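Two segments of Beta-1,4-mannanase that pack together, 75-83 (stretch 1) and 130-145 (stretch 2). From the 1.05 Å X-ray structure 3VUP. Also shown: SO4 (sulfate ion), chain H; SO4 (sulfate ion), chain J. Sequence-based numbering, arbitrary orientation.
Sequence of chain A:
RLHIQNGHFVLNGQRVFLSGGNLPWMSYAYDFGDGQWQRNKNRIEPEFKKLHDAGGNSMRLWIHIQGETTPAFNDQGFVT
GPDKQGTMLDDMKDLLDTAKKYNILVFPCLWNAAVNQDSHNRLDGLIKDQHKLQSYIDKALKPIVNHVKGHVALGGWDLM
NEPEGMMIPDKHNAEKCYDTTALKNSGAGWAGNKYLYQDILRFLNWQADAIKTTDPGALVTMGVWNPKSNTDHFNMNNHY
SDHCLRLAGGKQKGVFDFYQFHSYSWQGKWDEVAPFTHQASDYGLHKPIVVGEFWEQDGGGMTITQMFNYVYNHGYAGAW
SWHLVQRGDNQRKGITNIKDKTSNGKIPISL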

ATOM      1  N   ASP A  75      21.016 -18.391  -1.622  1.00 16.22           N
ATOM      2  CA  ASP A  75      21.016 -18.756  -3.034  1.00 18.27           C
ATOM      3  C   ASP A  75      19.857 -19.669  -3.424  1.00 18.28           C
ATOM      4  O   ASP A  75      19.567 -19.834  -4.607  1.00 19.47           O
ATOM      5  CB  ASP A  75      22.351 -19.386  -3.432  1.00 21.36           C
ATOM      6  CG  ASP A  75      23.492 -18.392  -3.397  1.00 24.03           C
ATOM      7  OD1 ASP A  75      23.215 -17.172  -3.400  1.00 25.09           O
ATOM      8  OD2 ASP A  75      24.663 -18.826  -3.376  1.00 25.77           O
ATOM      9  N   GLN A  76      19.197 -20.256  -2.434  1.00 18.22           N
ATOM     10  CA  GLN A  76      18.059 -21.129  -2.688  1.00 18.87           C
ATOM     11  C   GLN A  76      16.728 -20.374  -2.648  1.00 17.52           C
ATOM     12  O   GLN A  76      15.680 -20.936  -2.963  1.00 18.07           O
ATOM     13  CB  GLN A  76      18.039 -22.299  -1.700  1.00 21.05           C
ATOM     14  CG  GLN A  76      19.172 -23.304  -1.891  1.00 23.47           C
ATOM     15  CD  GLN A  76      20.519 -22.774  -1.428  1.00 25.61           C
ATOM     16  OE1 GLN A  76      20.622 -22.136  -0.378  1.00 26.52           O
ATOM     17  NE2 GLN A  76      21.557 -23.029  -2.215  1.00 26.66           N
ATOM     18  N   GLY A  77      16.770 -19.103  -2.263  1.00 15.59           N
ATOM     19  CA  GLY A  77      15.569 -18.284  -2.231  1.00 14.12           C
ATOM     20  C   GLY A  77      14.848 -18.243  -0.896  1.00 12.25           C
ATOM     21  O   GLY A  77      13.734 -17.718  -0.801  1.00 11.76           O
ATOM     22  N   PHE A  78      15.473 -18.793   0.141  1.00 11.32           N
ATOM     23  CA  PHE A  78      14.940 -18.655   1.493  1.00 10.69           C
ATOM     24  C   PHE A  78      15.484 -17.383   2.111  1.00 10.00           C
ATOM     25  O   PHE A  78      16.602 -16.970   1.817  1.00 10.49           O
ATOM     26  CB  PHE A  78      15.305 -19.860   2.358  1.00 11.34           C
ATOM     27  CG  PHE A  78      14.602 -21.120   1.951  1.00 12.70           C
ATOM     28  CD1 PHE A  78      13.445 -21.524   2.595  1.00 13.21           C
ATOM     29  CD2 PHE A  78      15.087 -21.891   0.911  1.00 13.65           C
ATOM     30  CE1 PHE A  78      12.792 -22.680   2.215  1.00 14.46           C
ATOM     31  CE2 PHE A  78      14.437 -23.049   0.526  1.00 14.60           C
ATOM     32  CZ  PHE A  78      13.289 -23.442   1.179  1.00 14.95           C
ATOM     33  N   VAL A  79      14.690 -16.756   2.969  1.00  9.15           N
ATOM     34  CA  VAL A  79      15.100 -15.521   3.619  1.00  8.16           C
ATOM     35  C   VAL A  79      15.943 -15.815   4.859  1.00  8.22           C
ATOM     36  O   VAL A  79      15.582 -16.671   5.671  1.00  9.05           O
ATOM     37  CB  VAL A  79      13.869 -14.661   3.965  1.00  7.95           C
ATOM     38  CG1 VAL A  79      14.255 -13.464   4.816  1.00  8.02           C
ATOM     39  CG2 VAL A  79      13.180 -14.226   2.684  1.00  8.53           C
ATOM     40  N   THR A  80      17.067 -15.109   4.991  1.00  8.43           N
ATOM     41  CA  THR A  80      17.966 -15.302   6.125  1.00  8.81           C
ATOM     42  C   THR A  80      17.819 -14.256   7.219  1.00  8.80           C
ATOM     43  O   THR A  80      18.199 -14.498   8.363  1.00  9.46           O
ATOM     44  CB  THR A  80      19.446 -15.334   5.685  1.00  9.10           C
ATOM     45  OG1 THR A  80      19.809 -14.077   5.098  1.00  9.35           O
ATOM     46  CG2 THR A  80      19.675 -16.445   4.683  1.00 10.10           C
ATOM     47  N   GLY A  81      17.283 -13.094   6.866  1.00  7.87           N
ATOM     48  CA  GLY A  81      17.157 -12.007   7.817  1.00  8.00           C
ATOM     49  C   GLY A  81      16.645 -10.764   7.121  1.00  7.49           C
ATOM     50  O   GLY A  81      16.415 -10.777   5.910  1.00  7.30           O
ATOM     51  N   PRO A  82      16.464  -9.676   7.877  1.00  7.47           N
ATOM     52  CA  PRO A  82      15.922  -8.437   7.307  1.00  7.89           C
ATOM     53  C   PRO A  82      16.858  -7.793   6.284  1.00  8.41           C
ATOM     54  O   PRO A  82      16.402  -7.116   5.361  1.00  8.45           O
ATOM     55  CB  PRO A  82      15.740  -7.532   8.537  1.00  8.39           C
ATOM     56  CG  PRO A  82      15.678  -8.470   9.693  1.00  9.47           C
ATOM     57  CD  PRO A  82      16.609  -9.591   9.341  1.00  7.84           C
ATOM     58  N   ASP A  83      18.158  -8.002   6.473  1.00  8.11           N
ATOM     59  CA  ASP A  83      19.191  -7.553   5.549  1.00  8.03           C
ATOM     60  C   ASP A  83      20.457  -8.350   5.870  1.00  9.00           C
ATOM     61  O   ASP A  83      20.404  -9.319   6.637  1.00  8.76           O
ATOM     62  CB  ASP A  83      19.434  -6.029   5.624  1.00  8.10           C
ATOM     63  CG  ASP A  83      20.158  -5.581   6.895  1.00  8.09           C
ATOM     64  OD1 ASP A  83      20.437  -4.366   7.003  1.00  9.05           O
ATOM     65  OD2 ASP A  83      20.447  -6.417   7.779  1.00  9.24           O
ATOM     66  N   GLN A 130       5.411 -22.199   0.090  1.00 11.37           N
ATOM     67  CA  GLN A 130       5.007 -21.918   1.467  1.00 12.40           C
ATOM     68  C   GLN A 130       6.177 -21.896   2.444  1.00 11.09           C
ATOM     69  O   GLN A 130       6.183 -21.122   3.400  1.00 10.99           O
ATOM     70  CB  GLN A 130       3.962 -22.933   1.941  1.00 15.50           C
ATOM     71  CG  GLN A 130       2.619 -22.843   1.234  1.00 19.16           C
ATOM     72  CD  GLN A 130       1.560 -23.726   1.880  1.00 22.47           C
ATOM     73  OE1 GLN A 130       0.380 -23.654   1.537  1.00 24.36           O
ATOM     74  NE2 GLN A 130       1.980 -24.559   2.822  1.00 23.05           N
ATOM     75  N   HIS A 131       7.169 -22.746   2.215  1.00 11.10           N
ATOM     76  CA  HIS A 131       8.319 -22.777   3.107  1.00 11.03           C
ATOM     77  C   HIS A 131       9.176 -21.531   2.968  1.00  9.55           C
ATOM     78  O   HIS A 131       9.680 -20.998   3.960  1.00  9.71           O
ATOM     79  CB  HIS A 131       9.139 -24.043   2.882  1.00 13.15           C
ATOM     80  CG  HIS A 131       8.355 -25.300   3.096  1.00 16.34           C
ATOM     81  ND1 HIS A 131       7.887 -25.681   4.335  1.00 18.18           N
ATOM     82  CD2 HIS A 131       7.936 -26.250   2.227  1.00 18.24           C
ATOM     83  CE1 HIS A 131       7.226 -26.819   4.222  1.00 19.14           C
ATOM     84  NE2 HIS A 131       7.236 -27.182   2.953  1.00 19.26           N
ATOM     85  N   LYS A 132       9.335 -21.060   1.737  1.00  9.23           N
ATOM     86  CA  LYS A 132      10.060 -19.817   1.518  1.00  9.28           C
ATOM     87  C   LYS A 132       9.319 -18.634   2.149  1.00  8.02           C
ATOM     88  O   LYS A 132       9.927 -17.804   2.828  1.00  8.03           O
ATOM     89  CB  LYS A 132      10.349 -19.608   0.030  1.00 10.31           C
ATOM     90  CG  LYS A 132      11.294 -20.666  -0.530  1.00 11.91           C
ATOM     91  CD  LYS A 132      11.599 -20.458  -2.000  1.00 13.10           C
ATOM     92  CE  LYS A 132      12.544 -21.535  -2.512  1.00 15.09           C
ATOM     93  NZ  LYS A 132      12.908 -21.320  -3.939  1.00 16.98           N
ATOM     94  N   LEU A 133       8.009 -18.568   1.944  1.00  8.07           N
ATOM     95  CA  LEU A 133       7.215 -17.525   2.571  1.00  7.85           C
ATOM     96  C   LEU A 133       7.352 -17.550   4.095  1.00  7.82           C
ATOM     97  O   LEU A 133       7.517 -16.498   4.725  1.00  7.87           O
ATOM     98  CB  LEU A 133       5.751 -17.662   2.169  1.00  8.44           C
ATOM     99  CG  LEU A 133       4.807 -16.629   2.779  1.00  8.73           C
ATOM    100  CD1 LEU A 133       5.276 -15.203   2.480  1.00  9.30           C
ATOM    101  CD2 LEU A 133       3.405 -16.854   2.252  1.00  9.20           C
ATOM    102  N   GLN A 134       7.289 -18.733   4.698  1.00  8.31           N
ATOM    103  CA  GLN A 134       7.432 -18.806   6.149  1.00  9.22           C
ATOM    104  C   GLN A 134       8.791 -18.277   6.617  1.00  8.03           C
ATOM    105  O   GLN A 134       8.880 -17.650   7.674  1.00  8.25           O
ATOM    106  CB  GLN A 134       7.181 -20.220   6.680  1.00 11.61           C
ATOM    107  CG  GLN A 134       6.941 -20.262   8.192  1.00 14.89           C
ATOM    108  CD  GLN A 134       5.729 -19.445   8.642  1.00 18.25           C
ATOM    109  OE1 GLN A 134       4.673 -19.463   8.003  1.00 20.17           O
ATOM    110  NE2 GLN A 134       5.881 -18.727   9.750  1.00 19.15           N
ATOM    111  N   SER A 135       9.844 -18.515   5.835  1.00  8.39           N
ATOM    112  CA  SER A 135      11.157 -17.965   6.179  1.00  8.77           C
ATOM    113  C   SER A 135      11.171 -16.437   6.129  1.00  7.65           C
ATOM    114  O   SER A 135      11.785 -15.799   6.980  1.00  7.63           O
ATOM    115  CB  SER A 135      12.295 -18.577   5.340  1.00  9.51           C
ATOM    116  OG  SER A 135      12.330 -18.095   4.008  1.00  9.47           O
ATOM    117  N   TYR A 136      10.488 -15.843   5.153  1.00  7.12           N
ATOM    118  CA  TYR A 136      10.361 -14.388   5.135  1.00  6.83           C
ATOM    119  C   TYR A 136       9.671 -13.899   6.405  1.00  6.42           C
ATOM    120  O   TYR A 136      10.120 -12.950   7.066  1.00  6.83           O
ATOM    121  CB  TYR A 136       9.593 -13.879   3.896  1.00  6.86           C
ATOM    122  CG  TYR A 136       9.298 -12.403   4.024  1.00  6.66           C
ATOM    123  CD1 TYR A 136      10.340 -11.484   4.096  1.00  6.79           C
ATOM    124  CD2 TYR A 136       7.993 -11.925   4.136  1.00  6.97           C
ATOM    125  CE1 TYR A 136      10.100 -10.134   4.258  1.00  6.84           C
ATOM    126  CE2 TYR A 136       7.743 -10.569   4.291  1.00  6.97           C
ATOM    127  CZ  TYR A 136       8.800  -9.681   4.354  1.00  6.48           C
ATOM    128  OH  TYR A 136       8.535  -8.341   4.533  1.00  7.07           O
ATOM    129  N   ILE A 137       8.565 -14.550   6.740  1.00  6.94           N
ATOM    130  CA  ILE A 137       7.780 -14.152   7.892  1.00  7.12           C
ATOM    131  C   ILE A 137       8.582 -14.261   9.186  1.00  6.82           C
ATOM    132  O   ILE A 137       8.614 -13.324   9.989  1.00  7.19           O
ATOM    133  CB  ILE A 137       6.493 -14.966   7.936  1.00  8.08           C
ATOM    134  CG1 ILE A 137       5.572 -14.494   6.802  1.00  9.59           C
ATOM    135  CG2 ILE A 137       5.820 -14.841   9.300  1.00  8.95           C
ATOM    136  CD1 ILE A 137       4.357 -15.346   6.600  1.00 10.18           C
ATOM    137  N   ASP A 138       9.262 -15.386   9.372  1.00  7.37           N
ATOM    138  CA  ASP A 138       9.963 -15.633  10.624  1.00  8.02           C
ATOM    139  C   ASP A 138      11.289 -14.884  10.739  1.00  7.96           C
ATOM    140  O   ASP A 138      11.637 -14.391  11.809  1.00  8.67           O
ATOM    141  CB  ASP A 138      10.169 -17.133  10.833  1.00 10.07           C
ATOM    142  CG  ASP A 138       8.874 -17.861  11.119  1.00 13.24           C
ATOM    143  OD1 ASP A 138       7.889 -17.195  11.496  1.00 15.31           O
ATOM    144  OD2 ASP A 138       8.843 -19.101  10.981  1.00 15.17           O
ATOM    145  N   LYS A 139      12.024 -14.788   9.638  1.00  7.36           N
ATOM    146  CA  LYS A 139      13.369 -14.218   9.680  1.00  7.81           C
ATOM    147  C   LYS A 139      13.439 -12.718   9.388  1.00  7.59           C
ATOM    148  O   LYS A 139      14.434 -12.072   9.731  1.00  7.71           O
ATOM    149  CB  LYS A 139      14.306 -14.971   8.730  1.00  8.81           C
ATOM    150  CG  LYS A 139      14.580 -16.406   9.133  1.00 11.88           C
ATOM    151  CD  LYS A 139      15.543 -16.460  10.312  1.00 15.84           C
ATOM    152  CE  LYS A 139      16.091 -17.860  10.537  1.00 19.02           C
ATOM    153  NZ  LYS A 139      17.334 -17.830  11.365  1.00 21.02           N
ATOM    154  N   ALA A 140      12.414 -12.171   8.738  1.00  7.14           N
ATOM    155  CA  ALA A 140      12.431 -10.756   8.365  1.00  6.94           C
ATOM    156  C   ALA A 140      11.209  -9.972   8.823  1.00  6.69           C
ATOM    157  O   ALA A 140      11.349  -8.954   9.488  1.00  6.80           O
ATOM    158  CB  ALA A 140      12.657 -10.584   6.862  1.00  6.98           C
ATOM    159  N   LEU A 141      10.014 -10.422   8.449  1.00  5.96           N
ATOM    160  CA  LEU A 141       8.823  -9.611   8.703  1.00  6.16           C
ATOM    161  C   LEU A 141       8.532  -9.454  10.192  1.00  6.42           C
ATOM    162  O   LEU A 141       8.374  -8.332  10.682  1.00  6.13           O
ATOM    163  CB  LEU A 141       7.606 -10.186   7.976  1.00  6.62           C
ATOM    164  CG  LEU A 141       6.314  -9.385   8.143  1.00  6.79           C
ATOM    165  CD1 LEU A 141       6.445  -7.958   7.617  1.00  7.54           C
ATOM    166  CD2 LEU A 141       5.188 -10.107   7.432  1.00  8.00           C
ATOM    167  N   LYS A 142       8.445 -10.570  10.911  1.00  5.98           N
ATOM    168  CA  LYS A 142       8.179 -10.471  12.336  1.00  7.11           C
ATOM    169  C   LYS A 142       9.250  -9.647  13.079  1.00  6.57           C
ATOM    170  O   LYS A 142       8.902  -8.787  13.886  1.00  6.91           O
ATOM    171  CB  LYS A 142       7.915 -11.843  12.976  1.00  7.68           C
ATOM    172  CG  LYS A 142       6.579 -12.471  12.563  1.00  8.96           C
ATOM    173  CD  LYS A 142       6.412 -13.852  13.175  1.00 12.11           C
ATOM    174  CE  LYS A 142       5.044 -14.447  12.902  1.00 15.21           C
ATOM    175  NZ  LYS A 142       4.851 -15.692  13.693  1.00 18.10           N
ATOM    176  N   PRO A 143      10.551  -9.876  12.802  1.00  6.74           N
ATOM    177  CA  PRO A 143      11.531  -9.011  13.473  1.00  7.21           C
ATOM    178  C   PRO A 143      11.358  -7.518  13.180  1.00  6.80           C
ATOM    179  O   PRO A 143      11.489  -6.697  14.089  1.00  7.09           O
ATOM    180  CB  PRO A 143      12.866  -9.531  12.936  1.00  8.17           C
ATOM    181  CG  PRO A 143      12.601 -10.996  12.709  1.00  7.94           C
ATOM    182  CD  PRO A 143      11.196 -11.053  12.183  1.00  7.22           C
ATOM    183  N   ILE A 144      11.050  -7.169  11.938  1.00  6.93           N
ATOM    184  CA  ILE A 144      10.831  -5.767  11.596  1.00  6.95           C
ATOM    185  C   ILE A 144       9.616  -5.194  12.333  1.00  6.22           C
ATOM    186  O   ILE A 144       9.695  -4.137  12.967  1.00  6.77           O
ATOM    187  CB  ILE A 144      10.674  -5.576  10.072  1.00  7.19           C
ATOM    188  CG1 ILE A 144      12.007  -5.845   9.359  1.00  7.54           C
ATOM    189  CG2 ILE A 144      10.153  -4.174   9.766  1.00  8.89           C
ATOM    190  CD1 ILE A 144      11.869  -6.014   7.860  1.00  8.22           C
ATOM    191  N   VAL A 145       8.496  -5.903  12.247  1.00  6.34           N
ATOM    192  CA  VAL A 145       7.251  -5.453  12.855  1.00  6.55           C
ATOM    193  C   VAL A 145       7.393  -5.331  14.365  1.00  6.83           C
ATOM    194  O   VAL A 145       6.919  -4.365  14.971  1.00  7.96           O
ATOM    195  CB  VAL A 145       6.102  -6.409  12.475  1.00  7.03           C
ATOM    196  CG1 VAL A 145       4.850  -6.126  13.294  1.00  8.01           C
ATOM    197  CG2 VAL A 145       5.808  -6.308  10.984  1.00  7.99           C
TER
HETATM  198  S   SO4 H 406       2.850 -18.535  12.374  1.00 19.37           S
HETATM  199  O1  SO4 H 406       3.792 -18.567  11.258  1.00 21.82           O
HETATM  200  O2  SO4 H 406       1.483 -18.796  11.904  1.00 15.49           O
HETATM  201  O3  SO4 H 406       3.211 -19.549  13.360  1.00 20.75           O
HETATM  202  O4  SO4 H 406       2.909 -17.217  13.007  1.00 19.91           O
HETATM  203  S   SO4 J 408       5.802 -29.183   0.416  1.00 36.87           S
HETATM  204  O1  SO4 J 408       5.771 -29.359   1.867  1.00 37.07           O
HETATM  205  O2  SO4 J 408       5.745 -27.758   0.099  1.00 37.30           O
HETATM  206  O3  SO4 J 408       7.038 -29.754  -0.117  1.00 36.89           O
HETATM  207  O4  SO4 J 408       4.651 -29.854  -0.180  1.00 35.86           O
HETATM  208  O   HOH W   1      18.824 -17.216   9.079  1.00 23.06           O

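What fills the middle of the contact? Val79 points its CA-to-CB bond toward the helix and is buried there. Its CG2 lies 3.8 Å from Tyr136 CB, and its CG1 lies 3.9 Å from Ala140 CB. The branched valine thus reaches two helix residues at once. Ala140 CA lies 4.3 Å from Pro82 CA, the closest approach of the paired CA atoms, and its methyl packs against Val79.

How does the chain stay close beyond Val79? Gly81 CA sits 3.3 Å from Lys139 O, a CA-H...O contact made without any side chain. Pro82 then lays its ring against the helix, with CB 4.2 Å from Ile144 CG1 and CG 4.4 Å from Pro143 CB.

What does Phe78 do at the other end? Its ring offers a face to the aliphatic part of Lys132, whose CG stands 3.7 Å from the ring centroid in a CH-pi contact. The fully extended lysine (chi2 to chi4 all t) carries its NZ onward to Gln76 O, a 3.0 Å hydrogen bond.

Which polar groups complete the contact? Beside the apolar centre, Val79 N donates to Ser135 OG at 2.9 Å, and that hydroxyl donates in turn to Lys132 O, with OG 2.7 Å from the carbonyl oxygen. Farther out, a water bridges Thr80 O and Lys139 NZ, its oxygen lying 2.9 Å from the former and 2.8 Å from the latter.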